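Subtilase cytotoxin, subunit B (PDB 3DWA) assembles into the B pentamer of an AB5 toxin and probably binds host-cell glycans, including a non-human sugar, to deliver the toxic A subunit. Local coordinates at residues C31-G34 / S40-S43. Numbering follows the deposited sequence.
Sequences CIEG and SSIS
The beta hairpin made by strands 27-35 and 41-47 is joined here at its loop end, where G34 and I42 form an antiparallel hydrogen-bonded pair. G34 N donates to I42 O at 2.9 Å, the N-H...O angle 166°, and I42 N returns a bond of 3.0 Å to G34 O. E33 and S43 follow as the non-hydrogen-bonded pair; there S43 CA sends a CA-H...O contact of 3.3 Å to I32 O, and E33 CA makes a second one, of 3.4 Å, to I42 O. Side chains alternate between the two faces of the sheet, as in the OB-fold barrel of AB5 B subunits. On the face carrying E33, S41 and S43, the E33 CG lies anti to its own N (chi1 -179°), and a bend at chi2 brings E33 OE2 to 3.2 Å from S41 OG, a weak hydrogen bond; K35 NZ is the stronger partner of that hydroxyl. C31, also on this face, is disulfide-bonded to C45, and F110 of a neighbouring subunit packs on both C31 and E33. On the other face, I42 CG2 rests against G34 O at 3.7 Å, while I32 packs on I76 and I42 on Y78, both of strand 73-79.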
loop_
_atom_site.group_PDB
_atom_site.type_symbol
_atom_site.label_atom_id
_atom_site.label_comp_id
_atom_site.label_asym_id
_atom_site.label_seq_id
_atom_site.Cartn_x
_atom_site.Cartn_y
_atom_site.Cartn_z
ATOM N N CYS C 31 11.334 9.279 -10.726
ATOM C CA CYS C 31 12.091 8.998 -11.922
ATOM C C CYS C 31 12.819 7.692 -11.622
ATOM O O CYS C 31 13.278 7.480 -10.508
ATOM C CB CYS C 31 13.069 10.172 -12.226
ATOM S SG CYS C 31 13.915 10.036 -13.878
ATOM N N ILE C 32 12.869 6.788 -12.592
ATOM C CA ILE C 32 13.678 5.570 -12.448
ATOM C C ILE C 32 14.829 5.572 -13.449
ATOM O O ILE C 32 14.740 6.208 -14.478
ATOM C CB ILE C 32 12.831 4.300 -12.661
ATOM C CG1 ILE C 32 12.095 4.382 -13.997
ATOM C CG2 ILE C 32 11.843 4.106 -11.495
ATOM C CD1 ILE C 32 11.282 3.153 -14.320
ATOM N N GLU C 33 15.912 4.864 -13.134
ATOM C CA GLU C 33 16.923 4.584 -14.135
ATOM C C GLU C 33 17.038 3.079 -14.229
ATOM O O GLU C 33 16.903 2.363 -13.237
ATOM C CB GLU C 33 18.256 5.242 -13.789
ATOM C CG GLU C 33 19.387 5.013 -14.818
ATOM C CD GLU C 33 20.731 4.785 -14.116
ATOM O OE1 GLU C 33 21.145 5.650 -13.292
ATOM O OE2 GLU C 33 21.354 3.722 -14.354
ATOM N N GLY C 34 17.180 2.575 -15.445
ATOM C CA GLY C 34 17.386 1.152 -15.620
ATOM C C GLY C 34 18.521 0.905 -16.590
ATOM O O GLY C 34 18.875 1.797 -17.340
ATOM N N SER C 40 23.955 0.005 -20.972
ATOM C CA SER C 40 23.418 1.335 -21.291
ATOM C C SER C 40 22.088 1.655 -20.548
ATOM O O SER C 40 21.284 0.750 -20.284
ATOM C CB SER C 40 23.174 1.426 -22.792
ATOM O OG SER C 40 22.252 0.413 -23.146
ATOM N N SER C 41 21.865 2.958 -20.309
ATOM C CA SER C 41 20.862 3.490 -19.387
ATOM C C SER C 41 19.652 4.098 -20.083
ATOM O O SER C 41 19.786 4.791 -21.081
ATOM C CB SER C 41 21.507 4.567 -18.502
ATOM O OG SER C 41 22.272 4.009 -17.422
ATOM N N ILE C 42 18.471 3.843 -19.525
ATOM C CA ILE C 42 17.228 4.529 -19.895
ATOM C C ILE C 42 16.681 5.179 -18.601
ATOM O O ILE C 42 16.837 4.619 -17.508
ATOM C CB ILE C 42 16.197 3.512 -20.549
ATOM C CG1 ILE C 42 14.747 4.068 -20.672
ATOM C CG2 ILE C 42 16.148 2.186 -19.755
ATOM C CD1 ILE C 42 14.550 5.205 -21.706
ATOM N N SER C 43 16.101 6.367 -18.725
ATOM C CA SER C 43 15.486 7.060 -17.609
ATOM C C SER C 43 14.101 7.457 -18.093
ATOM O O SER C 43 13.897 7.712 -19.274
ATOM C CB SER C 43 16.231 8.343 -17.209
ATOM O OG SER C 43 17.589 8.118 -16.838
#